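Local atomic coordinates of putative rhamnosidase (Streptomyces avermitilis, PDB entry 3W5M), a protein that releases terminal alpha-L-rhamnose from flavonoid glycosides such as naringin and rutin and from the arabinogalactan-protein gum arabic. Residues Arg512-Arg526 with Thr548-Glu562. Numbering follows the deposited sequence.
Sequences RLRVSGDAGTTVRLR and TDTYTLKGQGEETYE
The R514 guanidinium has a carboxylate oxygen, E558 OE2, over one face, 3.2 Å from NH2, in a purely electrostatic salt bridge, the oxygen sitting well off the line of the hydrogens. T560 OG1 lies over the opposite face, near NE but at too poor an angle for a hydrogen bond. At the edge, where E559 O is a neighbour, the straight bond goes to another backbone carbonyl: NH2 reaches E558 O at 3.3 Å, in the guanidinium plane, 177° at the hydrogen. Bends at chi2 and chi3 (-61° and -59°) fold the arginine over its neighbouring strand, and a leucine in its place would probably leave E558 without its countercharge. R512 meets its glutamate edge-on: NH1 gives an in-plane bond to E562 OE2, while NH2 pairs with E485. The Y551 ring carries Y561 CB over one face, with V515 CG1 oblique, 4.0 Å from CE2. Here two antiparallel strand pairs, 512-515 with 559-561 and 522-526 with 548-552, face each other across the beta-sandwich of the concanavalin-like domain. Between them V515 CG1 and L553 CD1 meet tip to tip at 3.9 Å. Buried E559 accepts from Y551 OH and K554 N at OE1 and Q556 N at OE2, the backbone donors fixing the connecting loop.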
loop_
_atom_site.group_PDB
_atom_site.type_symbol
_atom_site.label_atom_id
_atom_site.label_comp_id
_atom_site.label_asym_id
_atom_site.label_seq_id
_atom_site.Cartn_x
_atom_site.Cartn_y
_atom_site.Cartn_z
ATOM N N ARG A 512 19.509 -2.223 0.472
ATOM C CA ARG A 512 20.602 -2.695 1.318
ATOM C C ARG A 512 21.822 -1.904 0.900
ATOM O O ARG A 512 22.158 -1.858 -0.306
ATOM C CB ARG A 512 20.853 -4.181 1.072
ATOM C CG ARG A 512 22.122 -4.680 1.772
ATOM C CD ARG A 512 22.188 -6.197 1.858
ATOM N NE ARG A 512 22.234 -6.809 0.534
ATOM C CZ ARG A 512 21.205 -7.430 -0.031
ATOM N NH1 ARG A 512 20.044 -7.534 0.608
ATOM N NH2 ARG A 512 21.343 -7.941 -1.243
ATOM N N LEU A 513 22.476 -1.292 1.887
ATOM C CA LEU A 513 23.705 -0.532 1.694
ATOM C C LEU A 513 24.841 -1.379 2.243
ATOM O O LEU A 513 24.731 -1.881 3.383
ATOM C CB LEU A 513 23.613 0.769 2.472
ATOM C CG LEU A 513 24.836 1.669 2.558
ATOM C CD1 LEU A 513 25.211 2.242 1.177
ATOM C CD2 LEU A 513 24.624 2.763 3.592
ATOM N N ARG A 514 25.893 -1.575 1.426
ATOM C CA ARG A 514 27.159 -2.143 1.911
ATOM C C ARG A 514 28.205 -1.036 1.876
ATOM O O ARG A 514 28.339 -0.323 0.877
ATOM C CB ARG A 514 27.663 -3.328 1.076
ATOM C CG ARG A 514 26.691 -4.468 0.816
ATOM C CD ARG A 514 26.193 -5.165 2.081
ATOM N NE ARG A 514 27.269 -5.748 2.892
ATOM C CZ ARG A 514 27.809 -6.948 2.695
ATOM N NH1 ARG A 514 27.390 -7.715 1.696
ATOM N NH2 ARG A 514 28.776 -7.373 3.505
ATOM N N VAL A 515 28.915 -0.856 2.980
ATOM C CA VAL A 515 29.879 0.236 3.089
ATOM C C VAL A 515 30.973 -0.119 4.102
ATOM O O VAL A 515 30.711 -0.739 5.131
ATOM C CB VAL A 515 29.185 1.574 3.453
ATOM C CG1 VAL A 515 28.427 1.465 4.787
ATOM C CG2 VAL A 515 30.167 2.736 3.474
ATOM N N SER A 516 32.210 0.256 3.785
ATOM C CA SER A 516 33.326 0.091 4.722
ATOM C C SER A 516 33.921 1.446 4.945
ATOM O O SER A 516 34.104 2.211 3.999
ATOM C CB SER A 516 34.416 -0.816 4.165
ATOM O OG SER A 516 33.887 -2.046 3.724
ATOM N N GLY A 517 34.246 1.758 6.189
ATOM C CA GLY A 517 34.785 3.082 6.475
ATOM C C GLY A 517 34.941 3.325 7.959
ATOM O O GLY A 517 34.644 2.446 8.794
ATOM N N ASP A 518 35.377 4.528 8.289
ATOM C CA ASP A 518 35.632 4.873 9.678
ATOM C C ASP A 518 34.349 4.981 10.486
ATOM O O ASP A 518 33.325 5.466 9.960
ATOM C CB ASP A 518 36.439 6.163 9.741
ATOM C CG ASP A 518 37.874 5.972 9.205
ATOM O OD1 ASP A 518 38.310 4.797 9.101
ATOM O OD2 ASP A 518 38.540 6.976 8.876
ATOM N N ALA A 519 34.399 4.504 11.738
ATOM C CA ALA A 519 33.309 4.730 12.713
ATOM C C ALA A 519 32.949 6.226 12.758
ATOM O O ALA A 519 33.837 7.051 12.799
ATOM C CB ALA A 519 33.724 4.229 14.101
ATOM N N GLY A 520 31.658 6.577 12.708
ATOM C CA GLY A 520 31.254 7.992 12.735
ATOM C C GLY A 520 31.009 8.591 11.349
ATOM O O GLY A 520 30.498 9.698 11.232
ATOM N N THR A 521 31.393 7.883 10.284
ATOM C CA THR A 521 31.098 8.371 8.915
ATOM C C THR A 521 29.582 8.277 8.708
ATOM O O THR A 521 29.009 7.244 8.979
ATOM C CB THR A 521 31.825 7.538 7.847
ATOM O OG1 THR A 521 33.221 7.436 8.189
ATOM C CG2 THR A 521 31.688 8.176 6.469
ATOM N N THR A 522 28.962 9.356 8.257
ATOM C CA THR A 522 27.516 9.338 7.914
ATOM C C THR A 522 27.175 9.316 6.415
ATOM O O THR A 522 27.499 10.248 5.683
ATOM C CB THR A 522 26.801 10.496 8.615
ATOM O OG1 THR A 522 27.011 10.358 10.027
ATOM C CG2 THR A 522 25.268 10.493 8.317
ATOM N N VAL A 523 26.484 8.255 5.984
ATOM C CA VAL A 523 26.050 8.129 4.588
ATOM C C VAL A 523 24.575 8.476 4.528
ATOM O O VAL A 523 23.802 7.993 5.337
ATOM C CB VAL A 523 26.244 6.712 4.041
ATOM C CG1 VAL A 523 25.874 6.651 2.559
ATOM C CG2 VAL A 523 27.689 6.285 4.225
ATOM N N ARG A 524 24.228 9.301 3.558
ATOM C CA ARG A 524 22.843 9.680 3.321
ATOM C C ARG A 524 22.354 9.106 1.993
ATOM O O ARG A 524 23.066 9.119 0.995
ATOM C CB ARG A 524 22.694 11.193 3.342
ATOM C CG ARG A 524 22.625 11.745 4.742
ATOM C CD ARG A 524 22.642 13.259 4.772
ATOM N NE ARG A 524 23.171 13.686 6.063
ATOM C CZ ARG A 524 24.466 13.679 6.365
ATOM N NH1 ARG A 524 25.358 13.289 5.458
ATOM N NH2 ARG A 524 24.868 14.075 7.563
ATOM N N LEU A 525 21.126 8.581 1.992
ATOM C CA LEU A 525 20.547 7.959 0.800
ATOM C C LEU A 525 19.240 8.647 0.547
ATOM O O LEU A 525 18.313 8.483 1.329
ATOM C CB LEU A 525 20.243 6.473 1.030
ATOM C CG LEU A 525 21.395 5.629 1.593
ATOM C CD1 LEU A 525 20.929 4.216 1.918
ATOM C CD2 LEU A 525 22.559 5.619 0.608
ATOM N N ARG A 526 19.160 9.376 -0.551
ATOM C CA ARG A 526 17.895 9.963 -1.000
ATOM C C ARG A 526 17.337 9.139 -2.160
ATOM O O ARG A 526 18.079 8.501 -2.906
ATOM C CB ARG A 526 18.056 11.429 -1.383
ATOM C CG ARG A 526 18.361 12.340 -0.194
ATOM C CD ARG A 526 18.059 13.805 -0.463
ATOM N NE ARG A 526 18.773 14.314 -1.636
ATOM C CZ ARG A 526 18.263 15.162 -2.528
ATOM N NH1 ARG A 526 17.026 15.629 -2.385
ATOM N NH2 ARG A 526 18.996 15.536 -3.570
ATOM N N THR A 548 14.501 9.885 2.897
ATOM C CA THR A 548 15.952 9.844 3.126
ATOM C C THR A 548 16.309 8.924 4.267
ATOM O O THR A 548 15.793 9.064 5.386
ATOM C CB THR A 548 16.497 11.254 3.421
ATOM O OG1 THR A 548 16.118 12.132 2.359
ATOM C CG2 THR A 548 18.045 11.224 3.556
ATOM N N ASP A 549 17.221 7.992 3.995
ATOM C CA ASP A 549 17.739 7.105 5.051
ATOM C C ASP A 549 19.191 7.478 5.320
ATOM O O ASP A 549 19.950 7.763 4.378
ATOM C CB ASP A 549 17.589 5.636 4.632
ATOM C CG ASP A 549 16.136 5.277 4.245
ATOM O OD1 ASP A 549 15.196 5.847 4.853
ATOM O OD2 ASP A 549 15.913 4.425 3.354
ATOM N N THR A 550 19.566 7.483 6.599
ATOM C CA THR A 550 20.855 7.993 7.024
ATOM C C THR A 550 21.485 6.879 7.838
ATOM O O THR A 550 20.821 6.284 8.695
ATOM C CB THR A 550 20.663 9.264 7.883
ATOM O OG1 THR A 550 19.878 10.232 7.163
ATOM C CG2 THR A 550 22.002 9.898 8.285
ATOM N N TYR A 551 22.756 6.564 7.564
ATOM C CA TYR A 551 23.431 5.501 8.282
ATOM C C TYR A 551 24.792 5.983 8.759
ATOM O O TYR A 551 25.568 6.462 7.963
ATOM C CB TYR A 551 23.655 4.289 7.367
ATOM C CG TYR A 551 24.420 3.145 8.012
ATOM C CD1 TYR A 551 23.814 2.321 8.974
ATOM C CD2 TYR A 551 25.749 2.882 7.665
ATOM C CE1 TYR A 551 24.506 1.278 9.570
ATOM C CE2 TYR A 551 26.455 1.821 8.251
ATOM C CZ TYR A 551 25.831 1.019 9.197
ATOM O OH TYR A 551 26.504 -0.018 9.804
ATOM N N THR A 552 25.065 5.831 10.054
ATOM C CA THR A 552 26.355 6.227 10.626
ATOM C C THR A 552 27.131 4.954 10.946
ATOM O O THR A 552 26.631 4.077 11.620
ATOM C CB THR A 552 26.169 7.093 11.886
ATOM O OG1 THR A 552 25.461 8.270 11.529
ATOM C CG2 THR A 552 27.531 7.521 12.465
ATOM N N LEU A 553 28.358 4.858 10.444
ATOM C CA LEU A 553 29.153 3.628 10.538
ATOM C C LEU A 553 29.702 3.343 11.931
ATOM O O LEU A 553 29.979 4.276 12.687
ATOM C CB LEU A 553 30.330 3.719 9.570
ATOM C CG LEU A 553 30.051 3.324 8.115
ATOM C CD1 LEU A 553 29.117 4.315 7.428
ATOM C CD2 LEU A 553 31.374 3.238 7.340
ATOM N N LYS A 554 29.851 2.054 12.242
ATOM C CA LYS A 554 30.533 1.622 13.484
ATOM C C LYS A 554 32.030 1.295 13.259
ATOM O O LYS A 554 32.742 0.986 14.209
ATOM C CB LYS A 554 29.802 0.464 14.166
ATOM C CG LYS A 554 29.783 -0.840 13.376
ATOM C CD LYS A 554 28.963 -1.926 14.043
ATOM C CE LYS A 554 28.588 -2.986 13.029
ATOM N NZ LYS A 554 27.902 -4.116 13.703
ATOM N N GLY A 555 32.485 1.353 12.003
ATOM C CA GLY A 555 33.887 1.059 11.633
ATOM C C GLY A 555 34.263 -0.387 11.777
ATOM O O GLY A 555 35.305 -0.712 12.352
ATOM N N GLN A 556 33.434 -1.270 11.243
ATOM C CA GLN A 556 33.601 -2.686 11.477
ATOM C C GLN A 556 33.443 -3.480 10.190
ATOM O O GLN A 556 32.395 -4.087 9.968
ATOM C CB GLN A 556 32.567 -3.144 12.502
ATOM C CG GLN A 556 32.968 -4.335 13.328
ATOM C CD GLN A 556 33.553 -3.919 14.655
ATOM O OE1 GLN A 556 32.820 -3.577 15.584
ATOM N NE2 GLN A 556 34.883 -3.950 14.755
ATOM N N GLY A 557 34.479 -3.470 9.344
ATOM C CA GLY A 557 34.503 -4.297 8.130
ATOM C C GLY A 557 33.495 -3.855 7.082
ATOM O O GLY A 557 33.252 -2.683 6.950
ATOM N N GLU A 558 32.933 -4.795 6.322
ATOM C CA GLU A 558 31.962 -4.444 5.280
ATOM C C GLU A 558 30.556 -4.396 5.896
ATOM O O GLU A 558 29.812 -5.396 5.871
ATOM C CB GLU A 558 32.019 -5.420 4.100
ATOM C CG GLU A 558 31.298 -4.940 2.848
ATOM C CD GLU A 558 31.503 -5.861 1.655
ATOM O OE1 GLU A 558 32.663 -6.235 1.352
ATOM O OE2 GLU A 558 30.492 -6.210 1.005
ATOM N N GLU A 559 30.201 -3.223 6.426
ATOM C CA GLU A 559 28.923 -3.024 7.116
ATOM C C GLU A 559 27.717 -3.204 6.201
ATOM O O GLU A 559 27.817 -2.981 5.001
ATOM C CB GLU A 559 28.907 -1.668 7.798
ATOM C CG GLU A 559 29.946 -1.607 8.909
ATOM C CD GLU A 559 30.031 -0.264 9.607
ATOM O OE1 GLU A 559 28.972 0.338 9.931
ATOM O OE2 GLU A 559 31.161 0.203 9.858
ATOM N N THR A 560 26.594 -3.651 6.768
ATOM C CA THR A 560 25.375 -3.878 5.977
ATOM C C THR A 560 24.283 -3.107 6.656
ATOM O O THR A 560 24.073 -3.324 7.842
ATOM C CB THR A 560 24.956 -5.358 5.955
ATOM O OG1 THR A 560 25.977 -6.137 5.322
ATOM C CG2 THR A 560 23.631 -5.546 5.193
ATOM N N TYR A 561 23.611 -2.207 5.931
ATOM C CA TYR A 561 22.475 -1.481 6.518
ATOM C C TYR A 561 21.218 -1.772 5.701
ATOM O O TYR A 561 21.220 -1.599 4.469
ATOM C CB TYR A 561 22.746 0.028 6.585
ATOM C CG TYR A 561 21.500 0.808 6.986
ATOM C CD1 TYR A 561 20.840 0.550 8.207
ATOM C CD2 TYR A 561 20.966 1.766 6.132
ATOM C CE1 TYR A 561 19.679 1.241 8.547
ATOM C CE2 TYR A 561 19.807 2.467 6.467
ATOM C CZ TYR A 561 19.180 2.202 7.672
ATOM O OH TYR A 561 18.021 2.920 7.998
ATOM N N GLU A 562 20.152 -2.210 6.384
ATOM C CA GLU A 562 18.881 -2.475 5.713
ATOM C C GLU A 562 17.784 -1.813 6.535
ATOM O O GLU A 562 17.499 -2.277 7.628
ATOM C CB GLU A 562 18.638 -3.979 5.631
ATOM C CG GLU A 562 19.431 -4.642 4.499
ATOM C CD GLU A 562 19.403 -6.152 4.550
ATOM O OE1 GLU A 562 19.415 -6.723 5.663
ATOM O OE2 GLU A 562 19.375 -6.784 3.480
HETATM O O HOH W 1 33.411 -0.287 8.166
#